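Local coordinates for cyclic di-GMP receptor atypical PilZ domain-containing protein (Xanthomonas campestris pv. campestris, PDB 3PH1) that belongs to the atypical PilZ family of cyclic di-GMP receptors, probably acting in cyclic di-GMP signalling, and self-assembles into a tetramer through a helical bundle, at the interface of chains A and B. Numbering follows the deposited sequence. Chains: chain A/B, Putative uncharacterized protein.

Contacts 1 and 2 are neighbouring stretches of one interface, with the centres of their C-alpha atoms about 10 Å apart. Helix 72-95 of chain A runs through both, and A:Lys80 and A:Ile84 belong to each. Helix 72-93 of chain B likewise passes from contact 1 into contact 2, where helix 42-54 and the loop residue B:Leu135 join it. Contact 1 couples a salt bridge to helix-helix packing, whereas contact 2 is apolar and ties the bundle to other parts of chain B. Together they account for part of the helical association behind the tetramer; the A-B interface is not an exact two-fold.

Contact 1: the interface of chains A and B. Residues chain A 77, 80-81, 84; chain B 74, 77-78, 81.
The helical bundle of the tetramer brings A:Met77 and A:Lys80 of helix 72-95 against B:Asp78 and B:Leu81 of helix 72-93, in a coiled-coil-like pairing of helices that run in the same direction. The side chain of A:Lys80 is extended beyond CG and meets B:Asp78 at about a right angle. Its ammonium NZ forms a salt bridge and hydrogen bond with OD1 of the B:Asp78 carboxylate at 2.6 Å, approaching on the syn side and 26° out of the carboxylate plane. OD2 of the same carboxylate also accepts a hydrogen bond from NZ, at 3.1 Å, which would help fix the rotation of the acid. B:Asp78 has CG anti to its backbone N (chi1 -164°), which turns the carboxylate toward this lysine.

Beside the ion pair, the A:Met77 chain bends at chi3 (88°) and lays its methyl CE against the chain B backbone, 3.5 Å from B:Val74 O, and against B:Met77 CB. Its sulfur SD rests on B:Val74 CG1. B:Leu81 divides its branches: CD1 packs on A:Met77 CB at 3.5 Å, while CD2 touches both A:Leu81 CD2 and A:Ile84 CD1, each at 3.7 Å. The site lies in the first half of the long helix that precedes strand 101-106 in sequence.

Contact 2: the interface of chains A and B. Residues chain A 80, 83-84, 87; chain B 48, 51-52, 55, 85, 89, 135.
A:Leu83, A:Ile84 and A:Leu87 meet B:Leu85 where the two long helices run in the same direction and come near enough for the CA atoms of A:Ile84 and B:Leu85 to lie 5.5 Å apart, with helix 42-54 of chain B slanting past the flank of the chain A helix. A:Leu83 leaves its helix with CG anti to the carbonyl carbon (chi1 -66°), and its branched end enters a pocket lined by B:Leu48, B:Ser51, B:Leu52, B:Val55 and B:Leu135. It buries 93 Å², the largest share in this patch. Methyl CD2 does most of the touching, pressed against B:Leu135 CD2 at 3.3 Å and B:Leu52 CD1 at 3.4 Å, both tighter than usual van der Waals contact. B:Ser51 adds its CB to the wall, 4.0 Å from A:Leu83 CD2, so that this polar residue contributes carbon here. The other methyl, CD1, faces B:Val55 CG1 tip to tip, and the same valine methyl also packs on the aliphatic CG of A:Lys80.

B:Leu85 comes from the opposite helix with CG anti to its backbone N (chi1 -173°), which sends CD1 between A:Leu83 and A:Leu87. That methyl lies 3.9 Å from A:Leu83 CB, and it also packs on A:Ile84 CG1. A:Leu87 crosses B:Leu85 at about a right angle, their CD1 atoms 3.5 Å apart. No nitrogen or oxygen reaches a polar partner across this patch, and the fit probably rests largely on how the apolar branches, mostly of leucine, interlock. B:Leu135, a loop residue, bridges the two chain A leucines: CD2 serves A:Leu83 and CD1 serves A:Leu87. The latter contact is again tight, with A:Leu87 CD1 at 3.3 Å from B:Leu135 CD1, and the same A:Leu87 methyl lies 4.1 Å from B:Gly89 CA.

Contact 1: the interface of chains A and B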
ATOM      1  N   MET A  77      -3.316  16.506  -1.039  1.00 41.35           N
ATOM      2  CA  MET A  77      -3.194  15.154  -1.603  1.00 38.73           C
ATOM      3  C   MET A  77      -1.744  14.711  -1.408  1.00 37.01           C
ATOM      4  O   MET A  77      -1.478  13.552  -1.077  1.00 37.98           O
ATOM      5  CB  MET A  77      -3.535  15.135  -3.105  1.00 36.52           C
ATOM      6  CG  MET A  77      -5.026  15.298  -3.436  1.00 38.13           C
ATOM      7  SD  MET A  77      -5.376  15.648  -5.183  1.00 28.58           S
ATOM      8  CE  MET A  77      -5.485  14.060  -5.794  1.00 35.49           C
ATOM      9  N   LYS A  80      -1.242  13.377   2.000  1.00 29.92           N
ATOM     10  CA  LYS A  80      -1.767  12.016   2.115  1.00 30.53           C
ATOM     11  C   LYS A  80      -0.764  11.009   1.551  1.00 29.05           C
ATOM     12  O   LYS A  80      -0.642   9.890   2.059  1.00 29.92           O
ATOM     13  CB  LYS A  80      -3.105  11.891   1.374  1.00 30.32           C
ATOM     14  CG  LYS A  80      -4.225  12.726   1.970  1.00 29.33           C
ATOM     15  CD  LYS A  80      -5.478  12.658   1.122  1.00 28.50           C
ATOM     16  CE  LYS A  80      -6.529  13.637   1.659  1.00 30.62           C
ATOM     17  NZ  LYS A  80      -7.670  13.901   0.751  1.00 30.68           N
ATOM     18  N   LEU A  81      -0.060  11.407   0.492  1.00 27.62           N
ATOM     19  CA  LEU A  81       0.948  10.547  -0.110  1.00 28.04           C
ATOM     20  C   LEU A  81       2.056  10.282   0.896  1.00 27.54           C
ATOM     21  O   LEU A  81       2.481   9.142   1.062  1.00 24.90           O
ATOM     22  CB  LEU A  81       1.531  11.190  -1.379  1.00 27.35           C
ATOM     23  CG  LEU A  81       0.702  11.022  -2.659  1.00 26.51           C
ATOM     24  CD1 LEU A  81       1.360  11.803  -3.784  1.00 27.75           C
ATOM     25  CD2 LEU A  81       0.568   9.532  -3.029  1.00 26.66           C
ATOM     26  N   ILE A  84       0.740   7.799   3.378  1.00 24.10           N
ATOM     27  CA  ILE A  84       0.651   6.451   2.817  1.00 23.11           C
ATOM     28  C   ILE A  84       2.027   5.803   2.746  1.00 23.53           C
ATOM     29  O   ILE A  84       2.206   4.667   3.170  1.00 22.29           O
ATOM     30  CB  ILE A  84       0.022   6.479   1.396  1.00 22.59           C
ATOM     31  CG1 ILE A  84      -1.455   6.868   1.495  1.00 21.74           C
ATOM     32  CG2 ILE A  84       0.145   5.112   0.707  1.00 21.69           C
ATOM     33  CD1 ILE A  84      -1.960   7.604   0.257  1.00 23.32           C
TER
ATOM     34  N   VAL B  74      -9.027  14.646 -10.872  1.00 53.02           N
ATOM     35  CA  VAL B  74      -8.273  14.961  -9.664  1.00 50.53           C
ATOM     36  C   VAL B  74      -9.105  14.694  -8.423  1.00 49.51           C
ATOM     37  O   VAL B  74      -8.582  14.254  -7.400  1.00 49.22           O
ATOM     38  CB  VAL B  74      -7.829  16.419  -9.643  1.00 51.36           C
ATOM     39  CG1 VAL B  74      -7.107  16.717  -8.336  1.00 51.02           C
ATOM     40  CG2 VAL B  74      -6.915  16.688 -10.827  1.00 51.07           C
ATOM     41  N   MET B  77      -8.966  11.187  -7.859  1.00 33.78           N
ATOM     42  CA  MET B  77      -7.634  10.749  -7.469  1.00 31.04           C
ATOM     43  C   MET B  77      -7.603  10.856  -5.949  1.00 28.17           C
ATOM     44  O   MET B  77      -7.114   9.961  -5.272  1.00 25.40           O
ATOM     45  CB  MET B  77      -6.550  11.628  -8.115  1.00 28.73           C
ATOM     46  CG  MET B  77      -6.204  11.192  -9.557  1.00 31.12           C
ATOM     47  SD  MET B  77      -5.089  12.277 -10.485  1.00 24.74           S
ATOM     48  CE  MET B  77      -3.553  12.148  -9.461  1.00 23.62           C
ATOM     49  N   ASP B  78      -8.180  11.940  -5.430  1.00 27.59           N
ATOM     50  CA  ASP B  78      -8.236  12.198  -3.986  1.00 28.58           C
ATOM     51  C   ASP B  78      -9.085  11.143  -3.260  1.00 28.01           C
ATOM     52  O   ASP B  78      -8.766  10.742  -2.144  1.00 27.44           O
ATOM     53  CB  ASP B  78      -8.789  13.607  -3.739  1.00 31.65           C
ATOM     54  CG  ASP B  78      -8.520  14.111  -2.322  1.00 36.92           C
ATOM     55  OD1 ASP B  78      -7.365  14.016  -1.846  1.00 36.11           O
ATOM     56  OD2 ASP B  78      -9.467  14.619  -1.689  1.00 37.81           O
ATOM     57  N   LEU B  81      -6.950   8.165  -3.021  1.00 24.08           N
ATOM     58  CA  LEU B  81      -5.958   8.366  -1.968  1.00 24.93           C
ATOM     59  C   LEU B  81      -6.591   8.082  -0.601  1.00 26.43           C
ATOM     60  O   LEU B  81      -6.013   7.359   0.218  1.00 25.80           O
ATOM     61  CB  LEU B  81      -5.416   9.800  -2.006  1.00 24.03           C
ATOM     62  CG  LEU B  81      -4.363  10.173  -3.063  1.00 25.35           C
ATOM     63  CD1 LEU B  81      -4.077  11.668  -2.988  1.00 25.55           C
ATOM     64  CD2 LEU B  81      -3.082   9.387  -2.840  1.00 21.69           C
TER

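Contact 2: the interface of chains A and B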
ATOM      1  N   LYS A  80      -1.242  13.377   2.000  1.00 29.92           N
ATOM      2  CA  LYS A  80      -1.767  12.016   2.115  1.00 30.53           C
ATOM      3  C   LYS A  80      -0.764  11.009   1.551  1.00 29.05           C
ATOM      4  O   LYS A  80      -0.642   9.890   2.059  1.00 29.92           O
ATOM      5  CB  LYS A  80      -3.105  11.891   1.374  1.00 30.32           C
ATOM      6  CG  LYS A  80      -4.225  12.726   1.970  1.00 29.33           C
ATOM      7  CD  LYS A  80      -5.478  12.658   1.122  1.00 28.50           C
ATOM      8  CE  LYS A  80      -6.529  13.637   1.659  1.00 30.62           C
ATOM      9  NZ  LYS A  80      -7.670  13.901   0.751  1.00 30.68           N
ATOM     10  N   LEU A  83       1.854  10.356   4.074  1.00 25.12           N
ATOM     11  CA  LEU A  83       1.293   9.465   5.079  1.00 24.84           C
ATOM     12  C   LEU A  83       1.253   8.015   4.587  1.00 23.66           C
ATOM     13  O   LEU A  83       1.692   7.114   5.282  1.00 22.47           O
ATOM     14  CB  LEU A  83      -0.113   9.941   5.455  1.00 23.00           C
ATOM     15  CG  LEU A  83      -0.119  11.305   6.159  1.00 25.57           C
ATOM     16  CD1 LEU A  83      -1.554  11.801   6.362  1.00 27.31           C
ATOM     17  CD2 LEU A  83       0.608  11.179   7.495  1.00 25.48           C
ATOM     18  N   ILE A  84       0.740   7.799   3.378  1.00 24.10           N
ATOM     19  CA  ILE A  84       0.651   6.451   2.817  1.00 23.11           C
ATOM     20  C   ILE A  84       2.027   5.803   2.746  1.00 23.53           C
ATOM     21  O   ILE A  84       2.206   4.667   3.170  1.00 22.29           O
ATOM     22  CB  ILE A  84       0.022   6.479   1.396  1.00 22.59           C
ATOM     23  CG1 ILE A  84      -1.455   6.868   1.495  1.00 21.74           C
ATOM     24  CG2 ILE A  84       0.145   5.112   0.707  1.00 21.69           C
ATOM     25  CD1 ILE A  84      -1.960   7.604   0.257  1.00 23.32           C
ATOM     26  N   LEU A  87       3.206   4.883   6.304  1.00 27.68           N
ATOM     27  CA  LEU A  87       2.456   3.725   6.795  1.00 28.95           C
ATOM     28  C   LEU A  87       2.858   2.416   6.117  1.00 29.24           C
ATOM     29  O   LEU A  87       3.146   1.431   6.788  1.00 27.68           O
ATOM     30  CB  LEU A  87       0.952   3.977   6.635  1.00 30.80           C
ATOM     31  CG  LEU A  87       0.384   4.947   7.683  1.00 31.13           C
ATOM     32  CD1 LEU A  87      -0.957   5.483   7.237  1.00 30.30           C
ATOM     33  CD2 LEU A  87       0.274   4.232   9.025  1.00 29.99           C
TER
ATOM     34  N   LEU B  48       6.022  13.881   8.871  1.00 29.14           N
ATOM     35  CA  LEU B  48       4.872  13.307   9.553  1.00 29.59           C
ATOM     36  C   LEU B  48       3.992  14.374  10.204  1.00 31.70           C
ATOM     37  O   LEU B  48       2.768  14.372  10.039  1.00 30.56           O
ATOM     38  CB  LEU B  48       5.330  12.299  10.611  1.00 29.43           C
ATOM     39  CG  LEU B  48       4.222  11.762  11.525  1.00 31.60           C
ATOM     40  CD1 LEU B  48       3.120  11.126  10.684  1.00 31.01           C
ATOM     41  CD2 LEU B  48       4.802  10.769  12.512  1.00 29.71           C
ATOM     42  N   SER B  51       2.324  16.813   7.580  1.00 36.47           N
ATOM     43  CA  SER B  51       1.315  16.108   6.809  1.00 38.49           C
ATOM     44  C   SER B  51       0.031  15.885   7.592  1.00 39.56           C
ATOM     45  O   SER B  51      -1.067  16.018   7.042  1.00 39.52           O
ATOM     46  CB  SER B  51       1.877  14.785   6.299  1.00 37.24           C
ATOM     47  OG  SER B  51       2.742  15.037   5.214  1.00 38.48           O
ATOM     48  N   LEU B  52       0.163  15.544   8.870  1.00 40.85           N
ATOM     49  CA  LEU B  52      -1.008  15.352   9.709  1.00 42.94           C
ATOM     50  C   LEU B  52      -1.775  16.664   9.740  1.00 43.82           C
ATOM     51  O   LEU B  52      -3.000  16.693   9.666  1.00 43.99           O
ATOM     52  CB  LEU B  52      -0.594  14.982  11.130  1.00 44.91           C
ATOM     53  CG  LEU B  52      -0.518  13.494  11.460  1.00 46.78           C
ATOM     54  CD1 LEU B  52       0.357  12.782  10.454  1.00 48.82           C
ATOM     55  CD2 LEU B  52       0.031  13.321  12.855  1.00 48.30           C
ATOM     56  N   VAL B  55      -3.662  17.831   6.282  1.00 56.01           N
ATOM     57  CA  VAL B  55      -4.919  17.150   5.994  1.00 58.32           C
ATOM     58  C   VAL B  55      -5.934  17.587   7.048  1.00 59.96           C
ATOM     59  O   VAL B  55      -6.719  16.784   7.548  1.00 60.84           O
ATOM     60  CB  VAL B  55      -4.754  15.600   6.016  1.00 57.65           C
ATOM     61  CG1 VAL B  55      -3.591  15.189   5.126  1.00 57.06           C
ATOM     62  CG2 VAL B  55      -4.531  15.106   7.419  1.00 58.20           C
ATOM     63  N   LEU B  85      -5.177   5.236   2.025  1.00 26.29           N
ATOM     64  CA  LEU B  85      -4.748   5.625   3.355  1.00 27.94           C
ATOM     65  C   LEU B  85      -5.568   4.871   4.395  1.00 29.58           C
ATOM     66  O   LEU B  85      -5.023   4.335   5.359  1.00 28.62           O
ATOM     67  CB  LEU B  85      -4.921   7.134   3.524  1.00 26.86           C
ATOM     68  CG  LEU B  85      -4.392   7.840   4.767  1.00 29.05           C
ATOM     69  CD1 LEU B  85      -2.986   7.394   5.103  1.00 31.60           C
ATOM     70  CD2 LEU B  85      -4.405   9.321   4.480  1.00 30.29           C
ATOM     71  N   GLY B  89      -3.879   2.313   6.687  1.00 34.33           N
ATOM     72  CA  GLY B  89      -3.914   2.763   8.065  1.00 38.45           C
ATOM     73  C   GLY B  89      -4.397   1.652   8.980  1.00 40.93           C
ATOM     74  O   GLY B  89      -3.827   1.420  10.053  1.00 42.48           O
ATOM     75  N   LEU B 135      -4.789   7.743  12.607  1.00 61.92           N
ATOM     76  CA  LEU B 135      -3.617   7.343  11.842  1.00 58.25           C
ATOM     77  C   LEU B 135      -2.637   6.706  12.825  1.00 55.04           C
ATOM     78  O   LEU B 135      -2.235   7.328  13.807  1.00 55.16           O
ATOM     79  CB  LEU B 135      -2.994   8.573  11.174  1.00 58.79           C
ATOM     80  CG  LEU B 135      -2.081   8.367   9.963  1.00 58.88           C
ATOM     81  CD1 LEU B 135      -2.847   7.676   8.851  1.00 57.88           C
ATOM     82  CD2 LEU B 135      -1.563   9.718   9.493  1.00 57.90           C
TER